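Local coordinates for DNA repair protein RAD7 (Saccharomyces cerevisiae, PDB 5ZB2), which works in the global genome repair complex, which promotes nucleotide excision repair of damage in nontranscribing DNA, and binds Elc1, at residues 66-71 with 79-84; 37-40 with 44-47; 116-121 with 131-136. All coordinates share one frame; numbering follows the deposited sequence.

Contact 1 of 3, residues 66-71 with 79-84; sequences HTLQLF and LTFSDC. With 9FO (3,6,9,12,15,18,21,24,27,30,33,36,39,42,45,48,51,54,57-nonadecaoxanonapentacontane-1,59-diol), chain K.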
loop_
_atom_site.group_PDB
_atom_site.type_symbol
_atom_site.label_atom_id
_atom_site.label_comp_id
_atom_site.label_asym_id
_atom_site.label_seq_id
_atom_site.Cartn_x
_atom_site.Cartn_y
_atom_site.Cartn_z
ATOM N N HIS A 66 6.661 -6.773 9.404
ATOM C CA HIS A 66 7.508 -6.111 10.391
ATOM C C HIS A 66 8.970 -6.499 10.193
ATOM O O HIS A 66 9.832 -5.639 9.972
ATOM C CB HIS A 66 7.016 -6.480 11.796
ATOM C CG HIS A 66 7.590 -5.641 12.895
ATOM N ND1 HIS A 66 7.432 -4.273 12.951
ATOM C CD2 HIS A 66 8.294 -5.985 14.001
ATOM C CE1 HIS A 66 8.030 -3.807 14.034
ATOM N NE2 HIS A 66 8.562 -4.825 14.688
ATOM N N THR A 67 9.267 -7.800 10.249
ATOM C CA THR A 67 10.636 -8.269 10.082
ATOM C C THR A 67 11.131 -8.123 8.650
ATOM O O THR A 67 12.348 -8.114 8.426
ATOM C CB THR A 67 10.748 -9.733 10.515
ATOM O OG1 THR A 67 9.799 -10.525 9.790
ATOM C CG2 THR A 67 10.478 -9.868 11.999
ATOM N N LEU A 68 10.219 -8.012 7.681
ATOM C CA LEU A 68 10.619 -7.794 6.295
ATOM C C LEU A 68 11.570 -6.614 6.158
ATOM O O LEU A 68 12.378 -6.572 5.224
ATOM C CB LEU A 68 9.376 -7.564 5.430
ATOM C CG LEU A 68 9.613 -7.169 3.969
ATOM C CD1 LEU A 68 10.317 -8.293 3.220
ATOM C CD2 LEU A 68 8.296 -6.809 3.300
ATOM N N GLN A 69 11.486 -5.648 7.072
ATOM C CA GLN A 69 12.292 -4.439 6.963
ATOM C C GLN A 69 13.777 -4.716 7.125
ATOM O O GLN A 69 14.594 -3.878 6.727
ATOM C CB GLN A 69 11.825 -3.416 8.000
ATOM C CG GLN A 69 10.410 -2.918 7.746
ATOM C CD GLN A 69 9.933 -1.959 8.809
ATOM O OE1 GLN A 69 9.861 -0.750 8.586
ATOM N NE2 GLN A 69 9.610 -2.492 9.976
ATOM N N LEU A 70 14.143 -5.867 7.694
ATOM C CA LEU A 70 15.545 -6.259 7.787
ATOM C C LEU A 70 16.179 -6.467 6.416
ATOM O O LEU A 70 17.410 -6.411 6.294
ATOM C CB LEU A 70 15.665 -7.547 8.611
ATOM C CG LEU A 70 15.104 -7.472 10.035
ATOM C CD1 LEU A 70 14.833 -8.861 10.600
ATOM C CD2 LEU A 70 16.060 -6.706 10.935
ATOM N N PHE A 71 15.372 -6.699 5.384
ATOM C CA PHE A 71 15.867 -7.072 4.066
ATOM C C PHE A 71 15.744 -5.949 3.044
ATOM O O PHE A 71 15.950 -6.190 1.850
ATOM C CB PHE A 71 15.116 -8.308 3.567
ATOM C CG PHE A 71 15.166 -9.470 4.511
ATOM C CD1 PHE A 71 14.239 -9.590 5.533
ATOM C CD2 PHE A 71 16.138 -10.447 4.378
ATOM C CE1 PHE A 71 14.285 -10.659 6.405
ATOM C CE2 PHE A 71 16.186 -11.518 5.248
ATOM C CZ PHE A 71 15.260 -11.624 6.259
ATOM N N LEU A 79 17.334 -13.543 -3.590
ATOM C CA LEU A 79 16.629 -13.622 -2.318
ATOM C C LEU A 79 15.649 -14.785 -2.350
ATOM O O LEU A 79 14.913 -14.958 -3.329
ATOM C CB LEU A 79 15.884 -12.314 -2.018
ATOM C CG LEU A 79 15.047 -12.300 -0.737
ATOM C CD1 LEU A 79 15.923 -12.495 0.495
ATOM C CD2 LEU A 79 14.249 -11.006 -0.636
ATOM N N THR A 80 15.637 -15.570 -1.272
ATOM C CA THR A 80 14.710 -16.680 -1.097
ATOM C C THR A 80 13.978 -16.504 0.225
ATOM O O THR A 80 14.612 -16.307 1.265
ATOM C CB THR A 80 15.445 -18.031 -1.114
ATOM O OG1 THR A 80 16.045 -18.235 -2.397
ATOM C CG2 THR A 80 14.493 -19.188 -0.816
ATOM N N PHE A 81 12.645 -16.565 0.175
ATOM C CA PHE A 81 11.787 -16.568 1.361
ATOM C C PHE A 81 11.068 -17.910 1.400
ATOM O O PHE A 81 10.252 -18.203 0.518
ATOM C CB PHE A 81 10.772 -15.420 1.330
ATOM C CG PHE A 81 11.331 -14.067 1.704
ATOM C CD1 PHE A 81 12.555 -13.934 2.342
ATOM C CD2 PHE A 81 10.599 -12.920 1.432
ATOM C CE1 PHE A 81 13.040 -12.682 2.689
ATOM C CE2 PHE A 81 11.079 -11.671 1.776
ATOM C CZ PHE A 81 12.301 -11.551 2.405
ATOM N N SER A 82 11.356 -18.718 2.424
ATOM C CA SER A 82 10.817 -20.072 2.489
ATOM C C SER A 82 9.369 -20.119 2.967
ATOM O O SER A 82 8.673 -21.100 2.684
ATOM C CB SER A 82 11.687 -20.939 3.405
ATOM O OG SER A 82 12.989 -21.091 2.865
ATOM N N ASP A 83 8.897 -19.097 3.680
ATOM C CA ASP A 83 7.497 -19.061 4.115
ATOM C C ASP A 83 7.068 -17.598 4.180
ATOM O O ASP A 83 7.381 -16.909 5.154
ATOM C CB ASP A 83 7.318 -19.751 5.461
ATOM C CG ASP A 83 5.862 -19.783 5.915
ATOM O OD1 ASP A 83 5.053 -18.971 5.418
ATOM O OD2 ASP A 83 5.527 -20.619 6.779
ATOM N N CYS A 84 6.344 -17.147 3.151
ATOM C CA CYS A 84 5.840 -15.783 3.050
ATOM C C CYS A 84 4.396 -15.647 3.504
ATOM O O CYS A 84 3.780 -14.609 3.248
ATOM C CB CYS A 84 5.920 -15.287 1.605
ATOM S SG CYS A 84 7.486 -15.494 0.801
HETATM O OAA 9FO K . 3.093 7.896 -8.246
HETATM C CAB 9FO K . 4.003 7.575 -7.233
HETATM C CAC 9FO K . 3.924 8.622 -6.123
HETATM O OAD 9FO K . 5.085 8.587 -5.343
HETATM C CAE 9FO K . 5.159 7.522 -4.442
HETATM C CAF 9FO K . 6.602 7.370 -3.960
HETATM O OAG 9FO K . 6.844 6.034 -3.626
HETATM C CAH 9FO K . 7.088 5.202 -4.724
HETATM C CAI 9FO K . 6.378 3.876 -4.491
HETATM O OAJ 9FO K . 5.051 4.013 -4.905
HETATM C CAK 9FO K . 4.118 3.358 -4.095
HETATM C CAL 9FO K . 2.720 3.870 -4.426
HETATM O OAM 9FO K . 2.018 4.120 -3.241
HETATM C CAN 9FO K . 1.194 5.247 -3.298
HETATM C CAO 9FO K . 2.042 6.496 -3.111
HETATM O OAP 9FO K . 1.607 7.196 -1.980
HETATM C CAQ 9FO K . 2.458 8.237 -1.603
HETATM C CAR 9FO K . 3.649 7.657 -0.853
HETATM O OAS 9FO K . 4.326 8.666 -0.167
HETATM C CAT 9FO K . 5.713 8.478 -0.106
HETATM C CAU 9FO K . 6.069 7.225 0.695
HETATM O OAV 9FO K . 6.834 6.370 -0.104
HETATM C CAW 9FO K . 7.085 5.121 0.471
HETATM C CAX 9FO K . 7.840 4.248 -0.530
HETATM O OAY 9FO K . 6.963 3.353 -1.154
HETATM C CAZ 9FO K . 6.596 2.246 -0.378
HETATM C CBA 9FO K . 5.871 1.231 -1.257
HETATM O OBB 9FO K . 4.614 0.927 -0.726
HETATM C CBC 9FO K . 3.546 1.676 -1.234
HETATM C CBD 9FO K . 2.244 1.058 -0.734
HETATM O OBE 9FO K . 1.989 1.517 0.559
HETATM C CBF 9FO K . 1.563 0.508 1.423
HETATM C CBG 9FO K . 1.223 1.114 2.779
HETATM O OBH 9FO K . 1.835 2.372 2.887
HETATM C CBI 9FO K . 2.114 2.779 4.200
HETATM C CBJ 9FO K . 3.239 3.811 4.195
HETATM O OBK 9FO K . 4.109 3.534 5.259
HETATM C CBL 9FO K . 5.475 3.629 4.959
HETATM C CBM 9FO K . 6.263 2.781 5.953
HETATM O OBN 9FO K . 7.589 2.666 5.524
HETATM C CBO 9FO K . 7.858 1.532 4.750
HETATM C CBP 9FO K . 8.054 0.307 5.644
HETATM O OBQ 9FO K . 7.697 -0.826 4.903
HETATM C CBR 9FO K . 7.248 -1.932 5.633
HETATM C CBS 9FO K . 6.344 -2.739 4.708
HETATM O OBT 9FO K . 5.176 -3.083 5.396
HETATM C CBU 9FO K . 4.034 -3.177 4.593
HETATM C CBV 9FO K . 2.803 -3.024 5.477
HETATM O OBW 9FO K . 2.517 -1.663 5.609
HETATM C CBX 9FO K . 1.428 -1.387 6.443
HETATM C CBY 9FO K . 1.445 0.087 6.839
HETATM O OBZ 9FO K . 2.739 0.474 7.208
HETATM C CCA 9FO K . 2.801 1.126 8.447
HETATM C CCB 9FO K . 4.154 1.819 8.589
HETATM O OCC 9FO K . 5.126 0.982 9.148
HETATM C CCD 9FO K . 5.473 -0.158 8.413
HETATM C CCE 9FO K . 4.637 -1.322 8.939
HETATM O OCF 9FO K . 5.442 -2.428 9.229
HETATM C CCG 9FO K . 4.740 -3.635 9.347
HETATM C CCH 9FO K . 3.513 -3.473 10.246
HETATM O OCI 9FO K . 3.137 -4.718 10.763
#
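The carbonyl oxygen H66 O receives two N-H groups of Q69. The side-chain NE2 of Q69 lies 3.2 Å from H66 O, with a nearly straight N-H...O angle of 168°. It approaches in the carbonyl plane, on a lone pair. The backbone N of Q69 adds a weak bond. This turn precedes strand 78-81, an end strand of the leucine-rich repeat (LRR) domain that makes up most of this chain. Q69 also touches the bound polyethylene glycol, with OE1 3.6 Å from carbon CBP. With an alanine here, H66 O is likely to keep just the weak backbone bond of the pair, and the glycol to lose its neighbour.

The other side of the turn is apolar and buried. F81 points the edge of its ring at a face of F71 in a T-shaped stack, with ring centroids 5.3 Å apart and planes at 77°. F81 CE1 stands over the centre of the F71 ring. L79 CD1 meets F71 obliquely. A54 of helix 50-59 touches both phenylalanine side chains, as does L63. L68 keeps CG anti to its own N (chi1 174°), which directs its branch to the F81 ring. L68 and F81 cross at about a right angle. L68 CD1 meets the F81 edge, 3.8 Å from F81 CE2 and 3.9 Å from F81 CZ.

Contact 2 of 3, residues 37-40 with 44-47; sequences KLRD and GVST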
loop_
_atom_site.group_PDB
_atom_site.type_symbol
_atom_site.label_atom_id
_atom_site.label_comp_id
_atom_site.label_asym_id
_atom_site.label_seq_id
_atom_site.Cartn_x
_atom_site.Cartn_y
_atom_site.Cartn_z
ATOM N N LYS A 37 20.896 1.297 9.568
ATOM C CA LYS A 37 20.899 1.541 11.007
ATOM C C LYS A 37 20.237 0.392 11.757
ATOM O O LYS A 37 20.774 -0.109 12.751
ATOM C CB LYS A 37 20.198 2.865 11.317
ATOM C CG LYS A 37 20.173 3.245 12.796
ATOM C CD LYS A 37 21.571 3.473 13.353
ATOM C CE LYS A 37 21.523 3.926 14.807
ATOM N NZ LYS A 37 22.886 4.147 15.371
ATOM N N LEU A 38 19.065 -0.047 11.290
ATOM C CA LEU A 38 18.385 -1.168 11.935
ATOM C C LEU A 38 19.274 -2.406 11.962
ATOM O O LEU A 38 19.423 -3.058 13.002
ATOM C CB LEU A 38 17.069 -1.468 11.216
ATOM C CG LEU A 38 16.299 -2.702 11.694
ATOM C CD1 LEU A 38 15.964 -2.591 13.165
ATOM C CD2 LEU A 38 15.034 -2.894 10.870
ATOM N N ARG A 39 19.873 -2.749 10.819
ATOM C CA ARG A 39 20.736 -3.924 10.765
ATOM C C ARG A 39 21.972 -3.746 11.639
ATOM O O ARG A 39 22.389 -4.680 12.334
ATOM C CB ARG A 39 21.141 -4.213 9.320
ATOM C CG ARG A 39 20.011 -4.762 8.461
ATOM C CD ARG A 39 20.481 -5.052 7.042
ATOM N NE ARG A 39 20.642 -3.834 6.250
ATOM C CZ ARG A 39 19.706 -3.312 5.459
ATOM N NH1 ARG A 39 18.518 -3.891 5.335
ATOM N NH2 ARG A 39 19.961 -2.201 4.783
ATOM N N ASP A 40 22.573 -2.554 11.619
ATOM C CA ASP A 40 23.772 -2.324 12.418
ATOM C C ASP A 40 23.456 -2.356 13.908
ATOM O O ASP A 40 24.258 -2.853 14.707
ATOM C CB ASP A 40 24.411 -0.991 12.032
ATOM C CG ASP A 40 24.988 -1.003 10.625
ATOM O OD1 ASP A 40 25.387 -2.088 10.150
ATOM O OD2 ASP A 40 25.045 0.073 9.996
ATOM N N GLY A 44 24.671 -5.890 12.955
ATOM C CA GLY A 44 25.087 -5.910 11.568
ATOM C C GLY A 44 24.862 -7.254 10.904
ATOM O O GLY A 44 24.843 -8.288 11.575
ATOM N N VAL A 45 24.687 -7.249 9.583
ATOM C CA VAL A 45 24.511 -8.480 8.820
ATOM C C VAL A 45 24.927 -8.224 7.379
ATOM O O VAL A 45 24.364 -7.359 6.698
ATOM C CB VAL A 45 23.058 -8.992 8.904
ATOM C CG1 VAL A 45 22.070 -7.917 8.459
ATOM C CG2 VAL A 45 22.883 -10.269 8.085
ATOM N N SER A 46 25.931 -8.958 6.912
ATOM C CA SER A 46 26.352 -8.842 5.528
ATOM C C SER A 46 25.285 -9.412 4.602
ATOM O O SER A 46 24.381 -10.141 5.021
ATOM C CB SER A 46 27.675 -9.575 5.310
ATOM O OG SER A 46 27.529 -10.955 5.597
ATOM N N THR A 47 25.403 -9.076 3.319
ATOM C CA THR A 47 24.461 -9.601 2.339
ATOM C C THR A 47 24.598 -11.107 2.188
ATOM O O THR A 47 23.626 -11.781 1.832
ATOM C CB THR A 47 24.676 -8.914 0.994
ATOM O OG1 THR A 47 26.017 -9.145 0.550
ATOM C CG2 THR A 47 24.440 -7.421 1.120
#
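The backbone of R39 and G44 closes the turn at the end of helix 8-41. G44 N donates to R39 O over 2.7 Å. The bond is short but bent, with an N-H...O angle of 138°, and the donor is tilted 27° from the carbonyl plane. It spans five residues, like the long bond in caps at the C-terminal end of helices. G44 has a positive phi, which favours glycine.

The tight part is R39 against V45. One methyl, V45 CG1, meets the aliphatic part of the arginine at a slant. It is 3.6 Å from R39 CD and 3.8 Å from R39 CG. V45 CG1 sits between its own backbone N and carbonyl carbon (chi1 55°), the position that puts this methyl on R39. V45 also packs on L92 of the Elongin-C chain.

The loose part is at D40. This residue is exposed to solvent, and D40 OD1 comes no nearer to G44 CA than 4.1 Å.

R39 bends at chi3, and its guanidinium lies beyond the valine contact. There NH2 bonds to N36 OD1, and NH1 to the backbone oxygens of L70 and L72. R39 thus divides its chemistry: the methylenes serve an apolar contact, while the charged end is held by oxygens outside it. Burial of the arginine here is consistent with those bonds offsetting the loss of water.

Contact 3 of 3, residues 116-121 with 131-136; sequences ESLLYI and LNLDGP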
loop_
_atom_site.group_PDB
_atom_site.type_symbol
_atom_site.label_atom_id
_atom_site.label_comp_id
_atom_site.label_asym_id
_atom_site.label_seq_id
_atom_site.Cartn_x
_atom_site.Cartn_y
_atom_site.Cartn_z
ATOM N N GLU A 116 -1.987 -6.766 -7.849
ATOM C CA GLU A 116 -1.124 -5.596 -7.735
ATOM C C GLU A 116 0.279 -5.986 -7.284
ATOM O O GLU A 116 1.271 -5.441 -7.781
ATOM C CB GLU A 116 -1.748 -4.586 -6.771
ATOM C CG GLU A 116 -0.917 -3.337 -6.537
ATOM C CD GLU A 116 -1.603 -2.353 -5.603
ATOM O OE1 GLU A 116 -1.671 -1.160 -5.957
ATOM O OE2 GLU A 116 -2.078 -2.770 -4.521
ATOM N N SER A 117 0.384 -6.930 -6.345
ATOM C CA SER A 117 1.698 -7.366 -5.877
ATOM C C SER A 117 2.514 -7.965 -7.015
ATOM O O SER A 117 3.708 -7.676 -7.154
ATOM C CB SER A 117 1.545 -8.385 -4.746
ATOM O OG SER A 117 0.792 -7.855 -3.677
ATOM N N LEU A 118 1.883 -8.803 -7.842
ATOM C CA LEU A 118 2.604 -9.467 -8.923
ATOM C C LEU A 118 3.103 -8.465 -9.958
ATOM O O LEU A 118 4.226 -8.593 -10.460
ATOM C CB LEU A 118 1.707 -10.517 -9.580
ATOM C CG LEU A 118 2.358 -11.429 -10.621
ATOM C CD1 LEU A 118 3.546 -12.188 -10.039
ATOM C CD2 LEU A 118 1.323 -12.394 -11.189
ATOM N N LEU A 119 2.286 -7.458 -10.291
ATOM C CA LEU A 119 2.696 -6.478 -11.294
ATOM C C LEU A 119 3.736 -5.504 -10.748
ATOM O O LEU A 119 4.564 -4.995 -11.510
ATOM C CB LEU A 119 1.474 -5.725 -11.820
ATOM C CG LEU A 119 0.374 -6.596 -12.438
ATOM C CD1 LEU A 119 -0.707 -5.731 -13.065
ATOM C CD2 LEU A 119 0.930 -7.569 -13.468
ATOM N N TYR A 120 3.719 -5.229 -9.442
ATOM C CA TYR A 120 4.815 -4.477 -8.838
ATOM C C TYR A 120 6.142 -5.201 -9.043
ATOM O O TYR A 120 7.149 -4.589 -9.419
ATOM C CB TYR A 120 4.553 -4.269 -7.346
ATOM C CG TYR A 120 3.956 -2.934 -6.972
ATOM C CD1 TYR A 120 2.665 -2.590 -7.355
ATOM C CD2 TYR A 120 4.672 -2.029 -6.197
ATOM C CE1 TYR A 120 2.112 -1.373 -6.994
ATOM C CE2 TYR A 120 4.129 -0.812 -5.829
ATOM C CZ TYR A 120 2.850 -0.489 -6.229
ATOM O OH TYR A 120 2.313 0.722 -5.862
ATOM N N ILE A 121 6.159 -6.513 -8.794
ATOM C CA ILE A 121 7.380 -7.299 -8.956
ATOM C C ILE A 121 7.888 -7.204 -10.390
ATOM O O ILE A 121 9.076 -6.970 -10.634
ATOM C CB ILE A 121 7.128 -8.758 -8.537
ATOM C CG1 ILE A 121 6.961 -8.835 -7.022
ATOM C CG2 ILE A 121 8.263 -9.679 -8.997
ATOM C CD1 ILE A 121 6.424 -10.151 -6.529
ATOM N N LEU A 131 11.897 -16.072 -11.197
ATOM C CA LEU A 131 10.837 -15.974 -10.198
ATOM C C LEU A 131 10.316 -17.368 -9.880
ATOM O O LEU A 131 9.909 -18.103 -10.787
ATOM C CB LEU A 131 9.694 -15.076 -10.686
ATOM C CG LEU A 131 8.628 -14.702 -9.647
ATOM C CD1 LEU A 131 9.226 -13.912 -8.488
ATOM C CD2 LEU A 131 7.494 -13.915 -10.289
ATOM N N ASN A 132 10.327 -17.721 -8.593
ATOM C CA ASN A 132 9.803 -18.989 -8.095
ATOM C C ASN A 132 8.692 -18.688 -7.098
ATOM O O ASN A 132 8.930 -18.026 -6.082
ATOM C CB ASN A 132 10.916 -19.815 -7.443
ATOM C CG ASN A 132 10.474 -21.221 -7.063
ATOM O OD1 ASN A 132 9.307 -21.466 -6.750
ATOM N ND2 ASN A 132 11.417 -22.157 -7.086
ATOM N N LEU A 133 7.481 -19.161 -7.391
ATOM C CA LEU A 133 6.312 -18.906 -6.557
ATOM C C LEU A 133 5.653 -20.224 -6.180
ATOM O O LEU A 133 5.366 -21.051 -7.053
ATOM C CB LEU A 133 5.300 -18.011 -7.279
ATOM C CG LEU A 133 5.785 -16.655 -7.797
ATOM C CD1 LEU A 133 4.669 -15.961 -8.567
ATOM C CD2 LEU A 133 6.280 -15.769 -6.665
ATOM N N ASP A 134 5.388 -20.395 -4.888
ATOM C CA ASP A 134 4.734 -21.591 -4.376
ATOM C C ASP A 134 3.485 -21.185 -3.594
ATOM O O ASP A 134 3.582 -20.644 -2.492
ATOM C CB ASP A 134 5.685 -22.380 -3.477
ATOM C CG ASP A 134 5.046 -23.632 -2.909
ATOM O OD1 ASP A 134 3.971 -24.029 -3.404
ATOM O OD2 ASP A 134 5.620 -24.219 -1.968
ATOM N N GLY A 135 2.334 -21.427 -4.166
ATOM C CA GLY A 135 1.097 -21.090 -3.538
ATOM C C GLY A 135 0.466 -19.752 -3.842
ATOM O O GLY A 135 -0.239 -19.274 -3.015
ATOM N N PRO A 136 0.699 -19.145 -4.993
ATOM C CA PRO A 136 0.036 -17.867 -5.289
ATOM C C PRO A 136 -1.388 -18.122 -5.762
ATOM O O PRO A 136 -1.679 -17.920 -6.942
ATOM C CB PRO A 136 0.888 -17.277 -6.411
ATOM C CG PRO A 136 1.506 -18.459 -7.078
ATOM C CD PRO A 136 1.711 -19.493 -6.006
#
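Helix 116-121 runs nearly antiparallel to strand 131-134, at 164° between their directions, with the axes 12.4 Å apart at closest approach. This is the packing of helix on strand in a leucine-rich repeat solenoid, where parallel strands line one face and helices the other. The helix precedes the strand in the chain, and a short connection turns the chain back between them.

The gap between the two backbones is filled by aliphatic side chains, all buried. L118 reaches both strand leucines through one methyl, CD1. Its CG stands anti to the backbone N (chi1 -173°), which carries CD1 toward the strand. L118 CD1 lies 4.2 Å from L133 CD1 and 4.3 Å from L131 CD2. These are ordinary methyl contacts with no polar atom in them. L131 and L133 alternate along the strand with N132 and D134, whose side chains turn the other way. N132 OD1 accepts from Q108 NE2 there, and D134 OD1 accepts from N162 ND2.

Other residues complete the core. F147 of helix 141-150 touches both L118 and L131, and W144 touches L118. L107 of strand 104-108 packs on I121 and L133. Y120, also on this helix, packs on helix 89-98 and touches the polyethylene glycol. Three residues after L118, I121 extends the contact toward the start of the strand, with the branch methyl I121 CG2 4.4 Å from L131 CD1.

Contacts 1 and 2 have centres 14 Å apart and touch directly. The joining hydrogen bond runs from R39 NH1 to L70 O, 2.9 Å apart, and L70 CD2 is 3.9 Å from L38 CD2. The turn of contact 1 is thus tied to the end of helix 8-41, and both contacts touch the second copy of the protein. Contact 3 lies further along the same solenoid, on strand 130-134. Its centre is also 14 Å from that of contact 1, but the nearest atoms are about 6 Å apart. Contacts 2 and 3 are 26 Å apart between centres. The polyethylene glycol meets H66 and Q69 in contact 1 and Y120 on the helix of contact 3.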